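Local coordinates for protein catecholate siderophore receptor Fiu (Escherichia coli, PDB 6BPM) that imports iron bound to catecholate siderophores across the bacterial outer membrane, drawing on TonB for energy, and also serves as a receptor for several microcins, at residues D60-V65 against V117-G122; I85-A90 against A132-I137. One frame throughout, in Å; residues are numbered along the deposited sequence.

Contacts 1 and 2 both lie inside the plug domain that fills the 22-stranded barrel of this TonB-dependent receptor; their centres are about 10 Å apart. They share one sheet: contact 1 uses strand 114-121, contact 2 its antiparallel neighbour 135-141. Two probable backbone hydrogen bonds join them, G122 N to T134 O at 2.8 Å and S136 N to I120 O at 2.9 Å. Away from those bonds, L62 CD1 packs 3.9 Å from I85 CG1, so segments 60-65 and 85-90 also touch. K121 of contact 1 and R88 of contact 2 both form salt bridges with E584 of barrel strand 572-588, joining plug to barrel.

Contact 1. Residues D60-V65 against V117-G122; sequences DALKNV and VEVIKG
L62 and V65 meet V119 from two directions, and the torsions account for both approaches. In L62 the CG stands beside the backbone N (chi1 -67°), and although the CB does not head for strand 117-121, the branch end does: CD2 comes to 3.6 Å from V119 CG2, the two side chains crossing at a slant. V65, the last residue of the turn that begins at L62, points its side chain at the strand. Its CG2 meets V119 CG2 tip to tip at 4.1 Å, while CG1, placed anti to the backbone N (chi1 174°), reaches the end of the extended K121 chain, 3.7 Å from CE. V117 is met more loosely, its CG1 by A61 CB and its CG2 by L62 CD2, both at 4.3 Å.

The turn carrying V65 is a type I beta turn, closed by V65 N to L62 O at 2.9 Å. N64 secures the same segment, its ND2 donating to A61 O at 3.1 Å with an N-H...O angle of 157°.

An alanine in place of V65 would lack both methyl contacts, and would probably leave a gap beside V119 and the K121 methylenes less firmly held.

No hydrogen bond crosses between the segments; the interface is apolar and buried. The ammonium of K121 is served elsewhere, by P66 O and the carboxylate of E584, so its aliphatic part can line a greasy surface while its charge is probably balanced by E584 at the barrel wall.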
loop_
_atom_site.group_PDB
_atom_site.type_symbol
_atom_site.label_atom_id
_atom_site.label_comp_id
_atom_site.label_asym_id
_atom_site.label_seq_id
_atom_site.Cartn_x
_atom_site.Cartn_y
_atom_site.Cartn_z
ATOM N N ASP A 60 3.815 8.324 0.183
ATOM C CA ASP A 60 4.963 9.138 -0.174
ATOM C C ASP A 60 6.264 8.515 0.307
ATOM O O ASP A 60 7.329 8.813 -0.256
ATOM C CB ASP A 60 4.797 10.560 0.359
ATOM C CG ASP A 60 3.590 11.262 -0.244
ATOM O OD1 ASP A 60 3.362 11.125 -1.472
ATOM O OD2 ASP A 60 2.866 11.954 0.506
ATOM N N ALA A 61 6.209 7.673 1.342
ATOM C CA ALA A 61 7.412 6.953 1.744
ATOM C C ALA A 61 7.801 5.929 0.685
ATOM O O ALA A 61 8.990 5.756 0.386
ATOM C CB ALA A 61 7.199 6.273 3.103
ATOM N N LEU A 62 6.804 5.280 0.068
ATOM C CA LEU A 62 7.075 4.215 -0.882
ATOM C C LEU A 62 7.633 4.751 -2.183
ATOM O O LEU A 62 8.153 3.975 -2.979
ATOM C CB LEU A 62 5.814 3.404 -1.145
ATOM C CG LEU A 62 5.303 2.585 0.041
ATOM C CD1 LEU A 62 3.900 1.982 -0.211
ATOM C CD2 LEU A 62 6.287 1.492 0.434
ATOM N N LYS A 63 7.607 6.062 -2.389
ATOM C CA LYS A 63 8.286 6.598 -3.552
ATOM C C LYS A 63 9.786 6.336 -3.498
ATOM O O LYS A 63 10.475 6.540 -4.501
ATOM C CB LYS A 63 7.990 8.093 -3.663
ATOM C CG LYS A 63 6.506 8.407 -3.956
ATOM C CD LYS A 63 6.321 9.868 -4.341
ATOM C CE LYS A 63 4.973 10.398 -3.925
ATOM N NZ LYS A 63 3.932 9.994 -4.903
ATOM N N ASN A 64 10.302 5.854 -2.374
ATOM C CA ASN A 64 11.706 5.485 -2.305
ATOM C C ASN A 64 11.965 4.066 -2.816
ATOM O O ASN A 64 13.111 3.612 -2.773
ATOM C CB ASN A 64 12.213 5.687 -0.871
ATOM C CG ASN A 64 12.385 7.173 -0.521
ATOM O OD1 ASN A 64 13.367 7.793 -0.931
ATOM N ND2 ASN A 64 11.417 7.754 0.219
ATOM N N VAL A 65 10.935 3.376 -3.307
ATOM C CA VAL A 65 11.019 2.042 -3.890
ATOM C C VAL A 65 10.503 2.110 -5.324
ATOM O O VAL A 65 9.333 2.429 -5.542
ATOM C CB VAL A 65 10.213 1.011 -3.084
ATOM C CG1 VAL A 65 10.201 -0.326 -3.789
ATOM C CG2 VAL A 65 10.811 0.861 -1.693
ATOM N N VAL A 117 10.022 1.622 7.326
ATOM C CA VAL A 117 9.101 0.838 6.506
ATOM C C VAL A 117 9.925 -0.180 5.721
ATOM O O VAL A 117 10.883 0.188 5.030
ATOM C CB VAL A 117 8.234 1.735 5.596
ATOM C CG1 VAL A 117 9.064 2.831 4.962
ATOM C CG2 VAL A 117 7.550 0.923 4.543
ATOM N N GLU A 118 9.568 -1.459 5.861
ATOM C CA GLU A 118 10.279 -2.586 5.267
ATOM C C GLU A 118 9.480 -3.130 4.088
ATOM O O GLU A 118 8.383 -3.669 4.274
ATOM C CB GLU A 118 10.524 -3.684 6.307
ATOM C CG GLU A 118 11.062 -3.117 7.653
ATOM C CD GLU A 118 11.536 -4.189 8.646
ATOM O OE1 GLU A 118 11.159 -5.375 8.490
ATOM O OE2 GLU A 118 12.318 -3.849 9.574
ATOM N N VAL A 119 10.062 -3.022 2.889
ATOM C CA VAL A 119 9.467 -3.471 1.632
ATOM C C VAL A 119 10.257 -4.663 1.126
ATOM O O VAL A 119 11.459 -4.551 0.841
ATOM C CB VAL A 119 9.463 -2.351 0.585
ATOM C CG1 VAL A 119 8.904 -2.861 -0.739
ATOM C CG2 VAL A 119 8.647 -1.163 1.096
ATOM N N ILE A 120 9.597 -5.809 1.036
ATOM C CA ILE A 120 10.202 -7.013 0.489
ATOM C C ILE A 120 9.461 -7.368 -0.784
ATOM O O ILE A 120 8.288 -7.752 -0.728
ATOM C CB ILE A 120 10.143 -8.191 1.464
ATOM C CG1 ILE A 120 11.057 -7.941 2.665
ATOM C CG2 ILE A 120 10.512 -9.479 0.710
ATOM C CD1 ILE A 120 10.957 -9.005 3.703
ATOM N N LYS A 121 10.166 -7.329 -1.919
ATOM C CA LYS A 121 9.573 -7.646 -3.213
ATOM C C LYS A 121 9.751 -9.127 -3.494
ATOM O O LYS A 121 10.819 -9.696 -3.240
ATOM C CB LYS A 121 10.198 -6.818 -4.324
ATOM C CG LYS A 121 9.629 -5.394 -4.416
ATOM C CD LYS A 121 10.483 -4.517 -5.331
ATOM C CE LYS A 121 9.709 -3.323 -5.844
ATOM N NZ LYS A 121 10.263 -2.763 -7.118
ATOM N N GLY A 122 8.695 -9.755 -3.975
ATOM C CA GLY A 122 8.696 -11.178 -4.163
ATOM C C GLY A 122 7.983 -11.809 -3.007
ATOM O O GLY A 122 8.478 -11.825 -1.877
#

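Contact 2. Residues I85-A90 against A132-I137; sequences IYMRGA and APTGSI
M87 points its side chain across to strand 135-137, and its methyl end does the touching. The CG lies anti to the backbone N (chi1 -174°), the chain runs straight through chi2, and a bend at chi3 (75°) lays CE over the G135 backbone, 3.6 Å from G135 CA. A side chain on that glycine would collide with CE: a modelled CB would sit only 2.8 Å away. The sulfur is more distant, with SD 4.5 Å from I137 CD1, and I85 CG2 approaches the same CD1 at 4.3 Å, so the end of I137 is met by two side chains of the hairpin segment.

T134 faces the turn itself. Its CG2 lies near A90 CB (3.6 Å), though its exact place is doubtful, while OG1 leads to a hydrogen bond with T92 OG1. R88 starts toward T134, its CG lying 3.8 Å from T134 O, then bends at chi2 and carries the guanidinium away to a salt bridge with E584 and a cation-pi contact with F556.

M87 to A90 form a type I' turn, and M87 N bonds A90 O at 3.1 Å across its base, as in a tight two-residue beta hairpin of strands 86-87 and 90-91. This hairpin packs against the start of strand 135-141 without any hydrogen bond between the two segments. M87 also touches V119 and K121 of adjoining strand 114-121, I85 reaches T59 and L62 of helix 58-62, and P133 lies against barrel strand 531-544.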
loop_
_atom_site.group_PDB
_atom_site.type_symbol
_atom_site.label_atom_id
_atom_site.label_comp_id
_atom_site.label_asym_id
_atom_site.label_seq_id
_atom_site.Cartn_x
_atom_site.Cartn_y
_atom_site.Cartn_z
ATOM N N ILE A 85 -1.975 0.614 -3.165
ATOM C CA ILE A 85 -0.611 0.488 -3.671
ATOM C C ILE A 85 -0.539 -0.674 -4.652
ATOM O O ILE A 85 -1.069 -1.762 -4.388
ATOM C CB ILE A 85 0.380 0.310 -2.509
ATOM C CG1 ILE A 85 0.322 1.532 -1.582
ATOM C CG2 ILE A 85 1.807 0.048 -3.014
ATOM C CD1 ILE A 85 0.680 2.812 -2.302
ATOM N N TYR A 86 0.116 -0.440 -5.790
ATOM C CA TYR A 86 0.396 -1.481 -6.771
ATOM C C TYR A 86 1.896 -1.754 -6.748
ATOM O O TYR A 86 2.698 -0.818 -6.674
ATOM C CB TYR A 86 -0.072 -1.070 -8.184
ATOM C CG TYR A 86 -1.483 -1.492 -8.488
ATOM C CD1 TYR A 86 -2.564 -0.876 -7.836
ATOM C CD2 TYR A 86 -1.758 -2.501 -9.407
ATOM C CE1 TYR A 86 -3.872 -1.255 -8.076
ATOM C CE2 TYR A 86 -3.082 -2.885 -9.662
ATOM C CZ TYR A 86 -4.131 -2.251 -8.986
ATOM O OH TYR A 86 -5.443 -2.605 -9.209
ATOM N N MET A 87 2.264 -3.036 -6.754
ATOM C CA MET A 87 3.651 -3.473 -6.682
ATOM C C MET A 87 3.771 -4.798 -7.425
ATOM O O MET A 87 2.919 -5.675 -7.279
ATOM C CB MET A 87 4.118 -3.615 -5.225
ATOM C CG MET A 87 5.596 -3.929 -5.048
ATOM S SD MET A 87 6.136 -3.955 -3.325
ATOM C CE MET A 87 5.441 -5.527 -2.796
ATOM N N ARG A 88 4.835 -4.937 -8.218
ATOM C CA ARG A 88 5.095 -6.163 -8.986
ATOM C C ARG A 88 3.853 -6.641 -9.739
ATOM O O ARG A 88 3.599 -7.841 -9.866
ATOM C CB ARG A 88 5.638 -7.280 -8.088
ATOM C CG ARG A 88 7.054 -7.022 -7.593
ATOM C CD ARG A 88 8.051 -7.439 -8.664
ATOM N NE ARG A 88 9.395 -6.990 -8.339
ATOM C CZ ARG A 88 10.327 -7.779 -7.811
ATOM N NH1 ARG A 88 10.059 -9.061 -7.551
ATOM N NH2 ARG A 88 11.522 -7.287 -7.540
ATOM N N GLY A 89 3.077 -5.694 -10.269
ATOM C CA GLY A 89 2.005 -6.043 -11.188
ATOM C C GLY A 89 0.629 -6.257 -10.593
ATOM O O GLY A 89 -0.285 -6.633 -11.329
ATOM N N ALA A 90 0.438 -6.072 -9.291
ATOM C CA ALA A 90 -0.895 -6.314 -8.752
ATOM C C ALA A 90 -1.175 -5.393 -7.576
ATOM O O ALA A 90 -0.280 -4.721 -7.051
ATOM C CB ALA A 90 -1.100 -7.764 -8.332
ATOM N N ALA A 132 -0.952 -10.960 -1.305
ATOM C CA ALA A 132 -0.992 -10.747 -2.734
ATOM C C ALA A 132 0.307 -11.267 -3.357
ATOM O O ALA A 132 1.327 -11.394 -2.673
ATOM C CB ALA A 132 -1.192 -9.266 -3.044
ATOM N N PRO A 133 0.279 -11.625 -4.643
ATOM C CA PRO A 133 1.475 -12.211 -5.291
ATOM C C PRO A 133 2.491 -11.153 -5.701
ATOM O O PRO A 133 2.901 -11.061 -6.854
ATOM C CB PRO A 133 0.873 -12.953 -6.493
ATOM C CG PRO A 133 -0.392 -12.219 -6.814
ATOM C CD PRO A 133 -0.931 -11.717 -5.478
ATOM N N THR A 134 2.939 -10.370 -4.723
ATOM C CA THR A 134 3.758 -9.200 -5.004
ATOM C C THR A 134 4.908 -9.034 -4.018
ATOM O O THR A 134 6.055 -8.805 -4.417
ATOM C CB THR A 134 2.868 -7.971 -4.994
ATOM O OG1 THR A 134 2.245 -7.881 -3.702
ATOM C CG2 THR A 134 1.774 -8.074 -6.125
ATOM N N GLY A 135 4.614 -9.125 -2.734
ATOM C CA GLY A 135 5.597 -8.911 -1.688
ATOM C C GLY A 135 4.895 -8.412 -0.444
ATOM O O GLY A 135 3.693 -8.590 -0.291
ATOM N N SER A 136 5.640 -7.731 0.416
ATOM C CA SER A 136 5.056 -7.282 1.669
ATOM C C SER A 136 5.557 -5.885 2.000
ATOM O O SER A 136 6.692 -5.528 1.674
ATOM C CB SER A 136 5.355 -8.262 2.827
ATOM O OG SER A 136 6.741 -8.401 3.061
ATOM N N ILE A 137 4.676 -5.090 2.607
ATOM C CA ILE A 137 4.999 -3.774 3.137
ATOM C C ILE A 137 4.707 -3.753 4.637
ATOM O O ILE A 137 3.600 -4.099 5.074
ATOM C CB ILE A 137 4.208 -2.675 2.423
ATOM C CG1 ILE A 137 4.640 -2.616 0.970
ATOM C CG2 ILE A 137 4.463 -1.355 3.123
ATOM C CD1 ILE A 137 3.503 -2.441 -0.015
#